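Local coordinates for extracellular solute-binding protein, family 1 (Bifidobacterium longum subsp. infantis, PDB 6FTH), which probably captures human milk oligosaccharides outside the cell as the solute-binding component of an ABC transporter, at residues D25-V30 with D55-I60; D111-V116 with K355-L360; M155-T160 with T292-G297; N200-D205 with A278-Q283; F245-E250 with A493-L498. All blocks are in the same frame, centred on the assembly; numbering follows the deposited sequence.

Contact 1 (D25-V30 with D55-I60)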
# COMPACT_ATOMS: atom_id res chain seq x y z
N ASP A 25 -10.46 -10.85 -40.71
CA ASP A 25 -10.75 -12.27 -40.85
C ASP A 25 -11.85 -12.69 -39.88
O ASP A 25 -11.92 -13.85 -39.45
CB ASP A 25 -9.48 -13.10 -40.61
CG ASP A 25 -9.07 -13.14 -39.16
OD1 ASP A 25 -8.73 -12.07 -38.60
OD2 ASP A 25 -9.10 -14.24 -38.57
N GLY A 26 -12.72 -11.74 -39.53
CA GLY A 26 -13.89 -12.05 -38.74
C GLY A 26 -13.67 -12.13 -37.25
O GLY A 26 -14.61 -12.52 -36.53
N LYS A 27 -12.49 -11.79 -36.75
CA LYS A 27 -12.25 -11.95 -35.32
C LYS A 27 -12.84 -10.77 -34.55
O LYS A 27 -12.79 -9.63 -35.02
CB LYS A 27 -10.76 -12.04 -35.03
CG LYS A 27 -10.13 -13.35 -35.47
CD LYS A 27 -8.79 -13.56 -34.82
CE LYS A 27 -8.18 -14.88 -35.25
NZ LYS A 27 -7.09 -15.29 -34.32
N PRO A 28 -13.43 -11.01 -33.37
CA PRO A 28 -13.99 -9.90 -32.61
C PRO A 28 -12.89 -8.96 -32.13
O PRO A 28 -11.81 -9.40 -31.73
CB PRO A 28 -14.69 -10.59 -31.43
CG PRO A 28 -14.03 -11.92 -31.31
CD PRO A 28 -13.64 -12.30 -32.71
N ILE A 29 -13.19 -7.66 -32.18
CA ILE A 29 -12.26 -6.64 -31.73
C ILE A 29 -12.62 -6.24 -30.30
O ILE A 29 -13.80 -6.09 -29.96
CB ILE A 29 -12.25 -5.41 -32.67
CG1 ILE A 29 -11.84 -5.83 -34.08
CG2 ILE A 29 -11.26 -4.37 -32.15
CD1 ILE A 29 -11.98 -4.70 -35.09
N VAL A 30 -11.60 -6.11 -29.47
CA VAL A 30 -11.73 -5.70 -28.08
C VAL A 30 -10.71 -4.60 -27.87
O VAL A 30 -9.51 -4.83 -28.02
CB VAL A 30 -11.46 -6.86 -27.11
CG1 VAL A 30 -11.58 -6.39 -25.65
CG2 VAL A 30 -12.40 -8.03 -27.38
N ASP A 55 -4.54 -16.65 -28.19
CA ASP A 55 -5.34 -17.58 -27.39
C ASP A 55 -6.75 -17.08 -27.20
O ASP A 55 -7.67 -17.88 -27.00
CB ASP A 55 -4.70 -17.78 -26.02
CG ASP A 55 -3.48 -18.66 -26.07
OD1 ASP A 55 -3.10 -19.13 -27.19
OD2 ASP A 55 -2.90 -18.91 -24.99
N CYS A 56 -6.95 -15.77 -27.24
CA CYS A 56 -8.29 -15.23 -27.16
C CYS A 56 -9.05 -15.36 -28.47
O CYS A 56 -10.27 -15.23 -28.47
CB CYS A 56 -8.19 -13.76 -26.78
SG CYS A 56 -9.49 -13.25 -25.64
N ASP A 57 -8.36 -15.60 -29.58
CA ASP A 57 -9.01 -15.65 -30.89
C ASP A 57 -9.75 -14.35 -31.16
O ASP A 57 -10.87 -14.34 -31.68
CB ASP A 57 -9.94 -16.85 -31.00
CG ASP A 57 -10.11 -17.33 -32.43
OD1 ASP A 57 -9.33 -16.92 -33.31
OD2 ASP A 57 -11.05 -18.12 -32.67
N CYS A 58 -9.14 -13.23 -30.80
CA CYS A 58 -9.73 -11.92 -31.00
C CYS A 58 -8.63 -10.96 -31.44
O CYS A 58 -7.45 -11.32 -31.47
CB CYS A 58 -10.43 -11.40 -29.73
SG CYS A 58 -9.30 -10.92 -28.42
N LYS A 59 -9.03 -9.76 -31.80
CA LYS A 59 -8.08 -8.70 -32.10
C LYS A 59 -8.11 -7.72 -30.93
O LYS A 59 -9.17 -7.18 -30.61
CB LYS A 59 -8.45 -7.98 -33.39
CG LYS A 59 -7.59 -6.77 -33.69
CD LYS A 59 -6.15 -7.15 -33.94
CE LYS A 59 -5.24 -5.93 -33.93
NZ LYS A 59 -5.99 -4.70 -34.34
N ILE A 60 -6.95 -7.51 -30.31
CA ILE A 60 -6.82 -6.57 -29.19
C ILE A 60 -6.27 -5.26 -29.72
O ILE A 60 -5.19 -5.21 -30.32
CB ILE A 60 -5.93 -7.13 -28.07
CG1 ILE A 60 -6.55 -8.41 -27.49
CG2 ILE A 60 -5.74 -6.07 -26.99
CD1 ILE A 60 -5.67 -9.13 -26.50
O HOH W 1 -6.12 -13.52 -32.45
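The carbonyl oxygen Lys59 O is approached by two neighbouring groups of the strand beside it. Val30 N donates a hydrogen bond of 2.9 Å that reaches Lys59 O nearly along the C=O axis, and the CA-H of Ile29 adds a weaker C-H...O contact, with Ile29 CA 3.3 Å from Lys59 O. One step earlier the traffic reverses: Lys59 N gives an almost straight bond (169°) of 2.8 Å to Pro28 O. Lys59 thus bonds to the residues before and after Ile29, the signature of a parallel bridge. The side chains of Ile29 and Lys59 leave one face together and lie side by side, Ile29 CG1 being 4.1 Å from Lys59 CB. Val30 and Ile60 turn to the other face, where Val30 meets Ala352 of helix 350-360.

Ahead of the strand, the methylenes of Lys27 run extended past the carbonyl of Asp57, with Lys27 CD 3.8 Å from Asp57 O. The two side chains cross at about a right angle, and Lys27 NZ lies 2.9 Å from Asp57 OD1 in a salt bridge whose hydrogen bond is weak. A water also accepts from Lys27 NZ and donates to Cys58 O. Asp57 itself ends helix 47-56 in a Schellman motif. The contact thereby closes the beta-alpha-beta unit of strand 29-36, helix 47-56 and strand 59-66. Its chemistry is divided: straight backbone bonds fix the strand pairing, while the lysine, with a weak bond and a bridging water, probably adds a more adaptable electrostatic tie.

Contact 2 (D111-V116 with K355-L360)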
# COMPACT_ATOMS: atom_id res chain seq x y z
N ASP A 111 -19.45 -17.41 -14.51
CA ASP A 111 -19.34 -18.73 -15.13
C ASP A 111 -18.53 -18.68 -16.41
O ASP A 111 -18.01 -19.72 -16.84
CB ASP A 111 -20.72 -19.33 -15.37
CG ASP A 111 -21.41 -19.76 -14.08
OD1 ASP A 111 -20.71 -20.02 -13.07
OD2 ASP A 111 -22.65 -19.83 -14.09
N LYS A 112 -18.40 -17.52 -17.03
CA LYS A 112 -17.50 -17.35 -18.17
C LYS A 112 -16.07 -17.05 -17.75
O LYS A 112 -15.21 -16.89 -18.62
CB LYS A 112 -18.02 -16.26 -19.12
CG LYS A 112 -19.41 -16.56 -19.68
CD LYS A 112 -19.81 -15.60 -20.77
CE LYS A 112 -21.31 -15.64 -21.00
NZ LYS A 112 -21.83 -17.03 -20.88
N MET A 113 -15.81 -16.98 -16.45
CA MET A 113 -14.47 -16.69 -15.93
C MET A 113 -14.08 -17.70 -14.86
O MET A 113 -13.85 -17.34 -13.70
CB MET A 113 -14.42 -15.26 -15.38
CG MET A 113 -14.69 -14.21 -16.43
SD MET A 113 -14.57 -12.51 -15.79
CE MET A 113 -15.96 -12.43 -14.67
N PRO A 114 -13.99 -18.97 -15.22
CA PRO A 114 -13.67 -19.99 -14.20
C PRO A 114 -12.35 -19.74 -13.47
O PRO A 114 -12.24 -20.10 -12.29
CB PRO A 114 -13.67 -21.30 -15.00
CG PRO A 114 -13.57 -20.89 -16.43
CD PRO A 114 -14.26 -19.57 -16.53
N ASN A 115 -11.35 -19.12 -14.11
CA ASN A 115 -10.09 -18.89 -13.41
C ASN A 115 -10.26 -17.80 -12.36
O ASN A 115 -9.54 -17.79 -11.35
CB ASN A 115 -8.99 -18.51 -14.40
CG ASN A 115 -8.64 -19.65 -15.37
OD1 ASN A 115 -8.68 -20.82 -15.00
ND2 ASN A 115 -8.31 -19.30 -16.59
N VAL A 116 -11.18 -16.87 -12.60
CA VAL A 116 -11.53 -15.85 -11.62
C VAL A 116 -12.33 -16.46 -10.49
O VAL A 116 -12.14 -16.13 -9.32
CB VAL A 116 -12.31 -14.70 -12.29
CG1 VAL A 116 -12.76 -13.66 -11.24
CG2 VAL A 116 -11.50 -14.02 -13.39
N LYS A 355 -13.62 -13.84 -22.06
CA LYS A 355 -12.59 -14.83 -22.31
C LYS A 355 -11.21 -14.25 -22.05
O LYS A 355 -10.34 -14.93 -21.47
CB LYS A 355 -12.69 -15.35 -23.75
CG LYS A 355 -11.52 -16.23 -24.11
CD LYS A 355 -11.85 -17.27 -25.18
CE LYS A 355 -12.21 -16.64 -26.47
NZ LYS A 355 -12.05 -17.65 -27.60
N LEU A 356 -11.00 -13.00 -22.44
CA LEU A 356 -9.74 -12.32 -22.14
C LEU A 356 -9.49 -12.22 -20.63
O LEU A 356 -8.37 -12.46 -20.16
CB LEU A 356 -9.74 -10.92 -22.77
CG LEU A 356 -8.56 -10.01 -22.48
CD1 LEU A 356 -7.28 -10.62 -23.04
CD2 LEU A 356 -8.79 -8.63 -23.07
N ALA A 357 -10.51 -11.85 -19.86
CA ALA A 357 -10.37 -11.85 -18.40
C ALA A 357 -9.99 -13.23 -17.90
O ALA A 357 -9.08 -13.39 -17.07
CB ALA A 357 -11.69 -11.42 -17.75
N ASN A 358 -10.70 -14.25 -18.36
CA ASN A 358 -10.43 -15.58 -17.87
C ASN A 358 -8.98 -15.96 -18.13
O ASN A 358 -8.33 -16.57 -17.28
CB ASN A 358 -11.39 -16.59 -18.52
CG ASN A 358 -11.29 -17.93 -17.89
OD1 ASN A 358 -11.39 -18.05 -16.67
ND2 ASN A 358 -11.00 -18.96 -18.69
N LEU A 359 -8.47 -15.60 -19.31
CA LEU A 359 -7.10 -15.96 -19.66
C LEU A 359 -6.07 -15.15 -18.86
O LEU A 359 -5.06 -15.70 -18.41
CB LEU A 359 -6.88 -15.79 -21.16
CG LEU A 359 -7.67 -16.77 -22.04
CD1 LEU A 359 -7.49 -16.42 -23.50
CD2 LEU A 359 -7.21 -18.21 -21.77
N LEU A 360 -6.33 -13.84 -18.66
CA LEU A 360 -5.46 -13.03 -17.82
C LEU A 360 -5.26 -13.66 -16.45
O LEU A 360 -4.15 -13.63 -15.91
CB LEU A 360 -6.00 -11.61 -17.65
CG LEU A 360 -5.83 -10.70 -18.88
CD1 LEU A 360 -6.71 -9.46 -18.71
CD2 LEU A 360 -4.40 -10.29 -19.11
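Met113 and Asn358 bring the two backbones closest, their CA atoms 4.6 Å apart. Residues 355-360 are the closing turns of helix 350-360, whereas 111-116 passes from a short 3-10 segment through Met113, the N-cap residue, into helix 114-122. The beginning of one helix therefore faces the last turns of another.

Asn358 has the largest part in the meeting. Its CG stands anti to the backbone N (chi1 -171°), and its amide oxygen enters the first turn of helix 114-122, where Asn115 N donates to Asn358 OD1 at 2.8 Å. That oxygen also sits against the proline ring, with Pro114 CD 3.3 Å from Asn358 OD1. The return bond is equally short and almost perfectly straight (178°): Asn115 ND2 reaches Asn358 O at 2.8 Å, from well above the carbonyl plane. The two amide groups lie nearly parallel, 11° apart, although the side chains cross at about a right angle. Next to this polar pair, Met113 SD rests 3.7 Å from Ala357 CB, and Leu354 extends the apolar patch.

Two asparagines thus exchange bonds reciprocally, each joining its side chain to the other's backbone. A first-turn N-H and a late-turn carbonyl both gain partners, a pairing that probably suits the partial charges of the two helix ends.

Contact 3 (M155-T160 with T292-G297)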
# COMPACT_ATOMS: atom_id res chain seq x y z
N MET A 155 9.58 -0.64 10.48
CA MET A 155 10.48 0.26 11.20
C MET A 155 11.85 -0.39 11.21
O MET A 155 12.01 -1.50 11.73
CB MET A 155 9.98 0.47 12.63
CG MET A 155 10.80 1.43 13.45
SD MET A 155 10.07 1.61 15.09
CE MET A 155 11.08 2.92 15.80
N PHE A 156 12.84 0.29 10.65
CA PHE A 156 14.21 -0.22 10.56
C PHE A 156 15.12 0.49 11.54
O PHE A 156 14.96 1.68 11.83
CB PHE A 156 14.75 -0.03 9.14
CG PHE A 156 13.94 -0.74 8.09
CD1 PHE A 156 13.73 -2.10 8.16
CD2 PHE A 156 13.36 -0.04 7.04
CE1 PHE A 156 12.98 -2.77 7.19
CE2 PHE A 156 12.61 -0.69 6.07
CZ PHE A 156 12.40 -2.06 6.16
N ILE A 157 16.12 -0.25 12.04
CA ILE A 157 17.17 0.33 12.87
C ILE A 157 18.52 -0.18 12.41
O ILE A 157 18.64 -1.30 11.89
CB ILE A 157 16.93 0.07 14.37
CG1 ILE A 157 17.81 0.95 15.25
CG2 ILE A 157 17.12 -1.38 14.71
CD1 ILE A 157 17.22 1.10 16.62
N ASN A 158 19.55 0.65 12.59
CA ASN A 158 20.93 0.29 12.26
C ASN A 158 21.45 -0.57 13.40
O ASN A 158 21.86 -0.07 14.46
CB ASN A 158 21.79 1.52 12.02
CG ASN A 158 23.12 1.12 11.43
OD1 ASN A 158 23.72 0.15 11.90
ND2 ASN A 158 23.52 1.78 10.37
N LYS A 159 21.38 -1.89 13.19
CA LYS A 159 21.85 -2.86 14.16
C LYS A 159 23.38 -2.82 14.31
O LYS A 159 23.90 -3.09 15.40
CB LYS A 159 21.38 -4.26 13.74
CG LYS A 159 21.69 -5.38 14.75
CD LYS A 159 21.09 -5.12 16.12
CE LYS A 159 20.96 -6.38 16.96
NZ LYS A 159 22.28 -7.11 17.07
N THR A 160 24.11 -2.51 13.24
CA THR A 160 25.56 -2.34 13.36
C THR A 160 25.88 -1.25 14.36
O THR A 160 26.77 -1.40 15.20
CB THR A 160 26.15 -2.01 11.99
OG1 THR A 160 25.94 -3.12 11.11
CG2 THR A 160 27.65 -1.70 12.09
N THR A 292 21.55 7.23 8.69
CA THR A 292 20.32 7.27 9.47
C THR A 292 20.21 6.08 10.42
O THR A 292 20.47 4.93 10.05
CB THR A 292 19.14 7.27 8.52
OG1 THR A 292 19.23 8.42 7.66
CG2 THR A 292 17.81 7.33 9.28
N GLY A 293 19.80 6.35 11.66
CA GLY A 293 19.69 5.32 12.67
C GLY A 293 18.39 4.53 12.58
O GLY A 293 18.41 3.30 12.62
N VAL A 294 17.27 5.25 12.41
CA VAL A 294 15.93 4.67 12.45
C VAL A 294 15.09 5.32 11.35
O VAL A 294 15.11 6.54 11.18
CB VAL A 294 15.27 4.89 13.83
CG1 VAL A 294 13.78 4.47 13.78
CG2 VAL A 294 16.01 4.13 14.92
N SER A 295 14.35 4.51 10.60
CA SER A 295 13.44 5.04 9.59
C SER A 295 12.33 4.02 9.33
O SER A 295 12.43 2.86 9.73
CB SER A 295 14.16 5.42 8.30
OG SER A 295 14.63 4.27 7.64
N PHE A 296 11.28 4.48 8.66
CA PHE A 296 10.20 3.60 8.25
C PHE A 296 10.30 3.32 6.76
O PHE A 296 10.66 4.21 5.98
CB PHE A 296 8.83 4.22 8.57
CG PHE A 296 8.60 4.46 10.03
CD1 PHE A 296 8.34 3.41 10.89
CD2 PHE A 296 8.63 5.74 10.55
CE1 PHE A 296 8.12 3.64 12.24
CE2 PHE A 296 8.41 5.98 11.89
CZ PHE A 296 8.14 4.95 12.74
N GLY A 297 9.97 2.10 6.35
CA GLY A 297 10.07 1.79 4.94
C GLY A 297 9.51 0.43 4.60
O GLY A 297 8.85 -0.23 5.42
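Antiparallel pairing of strands 154-158 and 292-297 forms the middle of a four-stranded mixed sheet, flanked by strands 197-199 and 311-313. Phe156 and Ser295 make its hydrogen-bonded pair: Phe156 N donates to Ser295 O at 2.8 Å, nearly straight at 174°, and Ser295 N returns a longer bond of 3.1 Å to Phe156 O. Farther along, Asn158 N bonds to Gly293 O at 2.9 Å, just where the second strand turns a corner. Asn158 is also the N-cap of helix 159-165, its OD1 accepting from Trp161 N.

Met155, Ile157, Val294 and Phe296 share one face. Met155 is extended throughout, with CG anti to its backbone N (chi1 -177°); Met155 CG packs 3.7 Å from Phe296 CE1, and Met155 SD, 5.1 Å from the centre of the Phe296 ring, makes an oblique Met-aromatic contact. The terminal Met155 CE goes on to Val294 CG1, also at 3.7 Å. Val294 points its other methyl, CG2, at Ile157 CG1, 3.7 Å away.

On the reverse face the Phe156 ring reaches along the partner strand to Gly297, with Phe156 CE2 3.6 Å from Gly297 C, while Gln300 and Ser303 of helix 300-304 also touch it. An alanine at Phe156 would probably open a gap between the Gly297 backbone and helix 300-304, leaving that helix less firmly seated on the sheet. A strand running antiparallel to both of its neighbours in a mixed sheet, as 154-158 does, is characteristic of the lobes of type 2 periplasmic-binding-protein folds.

Contact 4 (N200-D205 with A278-Q283)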
# COMPACT_ATOMS: atom_id res chain seq x y z
N ASN A 200 14.86 9.50 11.01
CA ASN A 200 14.35 10.29 9.91
C ASN A 200 12.91 9.92 9.61
O ASN A 200 12.57 8.73 9.54
CB ASN A 200 15.21 10.13 8.66
CG ASN A 200 15.28 11.40 7.85
OD1 ASN A 200 14.61 12.38 8.15
ND2 ASN A 200 16.06 11.38 6.80
N ILE A 201 12.06 10.93 9.46
CA ILE A 201 10.65 10.74 9.17
C ILE A 201 10.28 11.57 7.95
O ILE A 201 10.88 12.62 7.68
CB ILE A 201 9.75 11.09 10.39
CG1 ILE A 201 10.02 12.51 10.90
CG2 ILE A 201 9.93 10.07 11.51
CD1 ILE A 201 8.95 13.04 11.87
N ARG A 202 9.28 11.09 7.22
CA ARG A 202 8.71 11.78 6.07
C ARG A 202 7.84 12.95 6.50
O ARG A 202 7.24 12.94 7.58
CB ARG A 202 7.77 10.83 5.32
CG ARG A 202 8.48 9.79 4.46
CD ARG A 202 7.47 8.95 3.67
NE ARG A 202 8.08 8.44 2.43
CZ ARG A 202 7.41 7.89 1.42
NH1 ARG A 202 6.09 7.73 1.49
NH2 ARG A 202 8.07 7.49 0.34
N LYS A 203 7.75 13.95 5.62
CA LYS A 203 6.82 15.03 5.84
C LYS A 203 5.40 14.50 5.72
O LYS A 203 5.16 13.39 5.26
CB LYS A 203 7.06 16.15 4.80
CG LYS A 203 6.66 15.79 3.37
CD LYS A 203 6.84 16.99 2.41
CE LYS A 203 5.83 18.09 2.63
NZ LYS A 203 4.45 17.66 2.26
N LEU A 204 4.44 15.34 6.10
CA LEU A 204 3.04 14.96 6.03
C LEU A 204 2.45 15.25 4.65
O LEU A 204 3.05 15.94 3.82
CB LEU A 204 2.25 15.67 7.14
CG LEU A 204 2.78 15.52 8.55
CD1 LEU A 204 1.89 16.23 9.53
CD2 LEU A 204 2.93 14.05 8.96
N ASP A 205 1.27 14.69 4.41
CA ASP A 205 0.49 14.86 3.19
C ASP A 205 -0.95 15.04 3.64
O ASP A 205 -1.22 15.22 4.83
CB ASP A 205 0.71 13.67 2.24
CG ASP A 205 0.49 14.02 0.76
OD1 ASP A 205 -0.44 14.79 0.44
OD2 ASP A 205 1.24 13.50 -0.10
N ALA A 278 14.10 13.41 -1.11
CA ALA A 278 15.24 13.87 -0.33
C ALA A 278 15.38 13.04 0.93
O ALA A 278 16.50 12.72 1.35
CB ALA A 278 15.07 15.34 0.03
N CYS A 279 14.26 12.69 1.56
CA CYS A 279 14.31 11.87 2.75
C CYS A 279 14.89 10.49 2.43
O CYS A 279 15.76 9.99 3.16
CB CYS A 279 12.90 11.77 3.35
SG CYS A 279 12.77 10.91 4.95
N ASP A 280 14.47 9.90 1.31
CA ASP A 280 15.05 8.63 0.87
C ASP A 280 16.55 8.77 0.61
O ASP A 280 17.32 7.86 0.92
CB ASP A 280 14.37 8.16 -0.41
CG ASP A 280 12.99 7.58 -0.16
OD1 ASP A 280 12.66 7.30 1.01
OD2 ASP A 280 12.26 7.42 -1.16
N THR A 281 16.96 9.89 0.02
CA THR A 281 18.37 10.09 -0.29
C THR A 281 19.21 10.12 0.97
O THR A 281 20.35 9.63 0.97
CB THR A 281 18.53 11.35 -1.14
OG1 THR A 281 17.85 11.15 -2.38
CG2 THR A 281 20.01 11.66 -1.41
N ASP A 282 18.67 10.67 2.06
CA ASP A 282 19.38 10.63 3.34
C ASP A 282 19.73 9.20 3.71
O ASP A 282 20.87 8.89 4.07
CB ASP A 282 18.51 11.22 4.45
CG ASP A 282 18.34 12.74 4.37
OD1 ASP A 282 19.22 13.44 3.82
OD2 ASP A 282 17.32 13.23 4.90
N GLN A 283 18.74 8.30 3.67
CA GLN A 283 18.98 6.94 4.13
C GLN A 283 19.96 6.19 3.21
O GLN A 283 20.75 5.37 3.69
CB GLN A 283 17.66 6.19 4.22
CG GLN A 283 16.87 6.40 5.53
CD GLN A 283 16.29 7.78 5.67
OE1 GLN A 283 16.93 8.69 6.20
NE2 GLN A 283 15.07 7.95 5.18
O HOH W 2 10.79 8.94 1.96
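Asn200 anchors the tight part of this contact by sending both N-H bonds of its amide into helix 276-284. Asn200 ND2 meets Gln283 OE1 at 2.9 Å, in the carbonyl plane and on a lone pair, and meets Asp282 OD2 at the same 2.9 Å from the anti side of the carboxylate. Both acceptors lie near the Asn200 amide plane, but the Gln283 amide is turned 83° against it and the Asp282 carboxylate only 27°. Each acceptor has a second partner: Gln283 OE1 takes the hydroxyl of Thr292, and Asp282 OD2 forms a salt bridge with Lys274. Beside them Cys279 packs its sulfur against the loop, Cys279 SG lying 3.8 Å from Asn200 ND2 and 3.7 Å from Ile201 O. An aspartate at Asn200 would probably leave Gln283 OE1 and Asp282 OD2 without these donors and bring a second negative charge up to Asp282.

The other side is looser. Arg202 NH2 and Asp280 OD2 stay 4.5 Å apart, beyond a salt bridge, and a water in the guanidinium plane joins the pair instead, accepting from Arg202 NE at 2.8 Å and donating to Asp280 OD1. Arg202 also makes a cation-pi contact with Phe276. The loop leaving strand 197-199 is thus held to helix 276-284, part of an alpha/beta lobe in which helices pack beside the sheet, as in solute-binding proteins.

Contact 5 (F245-E250 with A493-L498)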
# COMPACT_ATOMS: atom_id res chain seq x y z
N PHE A 245 -8.73 8.38 15.18
CA PHE A 245 -7.59 8.67 16.03
C PHE A 245 -7.18 10.13 15.99
O PHE A 245 -6.35 10.54 16.80
CB PHE A 245 -6.39 7.74 15.76
CG PHE A 245 -5.85 7.77 14.34
CD1 PHE A 245 -5.10 8.85 13.87
CD2 PHE A 245 -5.99 6.66 13.53
CE1 PHE A 245 -4.57 8.83 12.59
CE2 PHE A 245 -5.47 6.64 12.23
CZ PHE A 245 -4.73 7.72 11.77
N LEU A 246 -7.79 10.94 15.11
CA LEU A 246 -7.36 12.32 14.94
C LEU A 246 -7.58 13.14 16.18
O LEU A 246 -6.91 14.16 16.36
CB LEU A 246 -8.11 12.95 13.77
CG LEU A 246 -7.85 12.34 12.40
CD1 LEU A 246 -8.74 13.01 11.35
CD2 LEU A 246 -6.39 12.45 11.99
N THR A 247 -8.51 12.74 17.05
CA THR A 247 -8.81 13.44 18.30
C THR A 247 -8.50 12.59 19.52
O THR A 247 -8.99 12.87 20.62
CB THR A 247 -10.27 13.90 18.32
OG1 THR A 247 -11.12 12.75 18.18
CG2 THR A 247 -10.55 14.87 17.20
N SER A 248 -7.67 11.55 19.36
CA SER A 248 -7.39 10.63 20.45
C SER A 248 -6.20 11.10 21.28
O SER A 248 -5.28 11.74 20.77
CB SER A 248 -7.08 9.24 19.90
OG SER A 248 -5.87 9.22 19.17
N ASP A 249 -6.21 10.75 22.56
CA ASP A 249 -5.05 10.97 23.41
C ASP A 249 -3.81 10.28 22.82
O ASP A 249 -2.70 10.79 22.93
CB ASP A 249 -5.34 10.46 24.82
CG ASP A 249 -6.42 11.26 25.53
OD1 ASP A 249 -6.57 12.49 25.26
OD2 ASP A 249 -7.12 10.66 26.39
N GLU A 250 -4.01 9.13 22.18
CA GLU A 250 -2.89 8.42 21.57
C GLU A 250 -2.18 9.27 20.52
O GLU A 250 -0.94 9.33 20.49
CB GLU A 250 -3.39 7.14 20.93
CG GLU A 250 -3.82 6.08 21.92
CD GLU A 250 -5.29 6.12 22.35
OE1 GLU A 250 -5.97 7.17 22.23
OE2 GLU A 250 -5.78 5.07 22.82
N ALA A 493 -9.39 23.21 21.10
CA ALA A 493 -9.96 23.95 19.98
C ALA A 493 -9.84 23.15 18.69
O ALA A 493 -10.75 23.17 17.85
CB ALA A 493 -9.26 25.30 19.84
N TYR A 494 -8.73 22.44 18.51
CA TYR A 494 -8.57 21.64 17.31
C TYR A 494 -9.63 20.55 17.23
O TYR A 494 -10.22 20.33 16.16
CB TYR A 494 -7.15 21.06 17.29
CG TYR A 494 -6.91 19.74 16.58
CD1 TYR A 494 -6.59 19.71 15.25
CD2 TYR A 494 -6.92 18.54 17.28
CE1 TYR A 494 -6.34 18.52 14.61
CE2 TYR A 494 -6.66 17.34 16.65
CZ TYR A 494 -6.37 17.34 15.32
OH TYR A 494 -6.10 16.18 14.66
N CYS A 495 -9.89 19.87 18.35
CA CYS A 495 -10.88 18.79 18.37
C CYS A 495 -12.26 19.34 18.03
O CYS A 495 -12.99 18.76 17.22
CB CYS A 495 -10.89 18.11 19.74
SG CYS A 495 -9.43 17.08 20.06
N LYS A 496 -12.61 20.49 18.59
CA LYS A 496 -13.90 21.09 18.26
C LYS A 496 -13.94 21.50 16.79
O LYS A 496 -14.97 21.38 16.13
CB LYS A 496 -14.14 22.28 19.17
CG LYS A 496 -14.33 21.92 20.61
CD LYS A 496 -14.34 23.19 21.45
CE LYS A 496 -15.14 23.02 22.73
NZ LYS A 496 -14.48 22.11 23.68
N GLN A 497 -12.82 21.99 16.26
CA GLN A 497 -12.79 22.37 14.86
C GLN A 497 -13.04 21.18 13.95
O GLN A 497 -13.80 21.28 12.98
CB GLN A 497 -11.46 23.07 14.51
CG GLN A 497 -11.41 23.63 13.10
CD GLN A 497 -10.16 24.45 12.82
OE1 GLN A 497 -9.20 24.43 13.59
NE2 GLN A 497 -10.17 25.17 11.72
N LEU A 498 -12.42 20.02 14.23
CA LEU A 498 -12.64 18.86 13.38
C LEU A 498 -14.10 18.40 13.44
O LEU A 498 -14.68 18.03 12.42
CB LEU A 498 -11.71 17.70 13.77
CG LEU A 498 -10.20 18.00 13.64
CD1 LEU A 498 -9.41 16.67 13.70
CD2 LEU A 498 -9.86 18.76 12.35
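Tyr494 carries its ring toward the 245-250 turn with CG anti to the backbone N (chi1 152°), and a chi2 of 90° stands the ring across that bond. The hydroxyl then meets the carbonyl of Leu246 edge-on: Tyr494 OH donates to Leu246 O at 2.8 Å, and the oxygen lies in the ring plane. Leu498, one turn on in helix 487-500, places its CG over one face of the ring, toward the rim.

On Thr247 the first torsion (chi1 59°) puts OG1 between the backbone N and the carbonyl carbon, and leaves CG2 anti to the carbonyl carbon, facing the helix. Thr247 CB approaches Cys495 SG to 3.7 Å, while Thr247 CG2 reaches Leu498 CD1 at 4.1 Å, the two side chains sliding past each other in opposite directions. The same Leu498 CD1 lies 3.9 Å from Leu246 CB, and Leu503 of helix 503-518 touches both Thr247 and Leu498. Trp481 meets the Tyr494 ring edge-to-face.

Ser248, the N-cap of helix 249-263, follows directly. The contact therefore fastens the turn just ahead of helix 249-263 to the flank of helix 487-500 through a single phenol-to-carbonyl bond set in apolar surroundings, where it would probably fix the direction of the ring while methyls and sulfur fill the joint.

In the fold
Five contacts trace the two-lobed plan of a type 2 solute-binding protein. Contacts 1 and 2 lie in one lobe, their centres about 16 Å apart, and meet at helix 350-360, which supplies one segment of contact 2 and packs on contact 1. Contacts 3 and 4 lie across the chain's centre, about 52 and 48 Å from contact 1, centre to centre. Their own centres are about 13 Å apart, joined by the Thr292-Gln283 hydrogen bond and a backbone hydrogen bond between Asn200 N and Val294 O. Contact 5, its centre about 26 Å from that of contact 4, joins the turn before helix 249-263 to helix 487-500. Proteins of this fold typically hold ligand in the cleft between lobes; the contacts here build the lobes themselves.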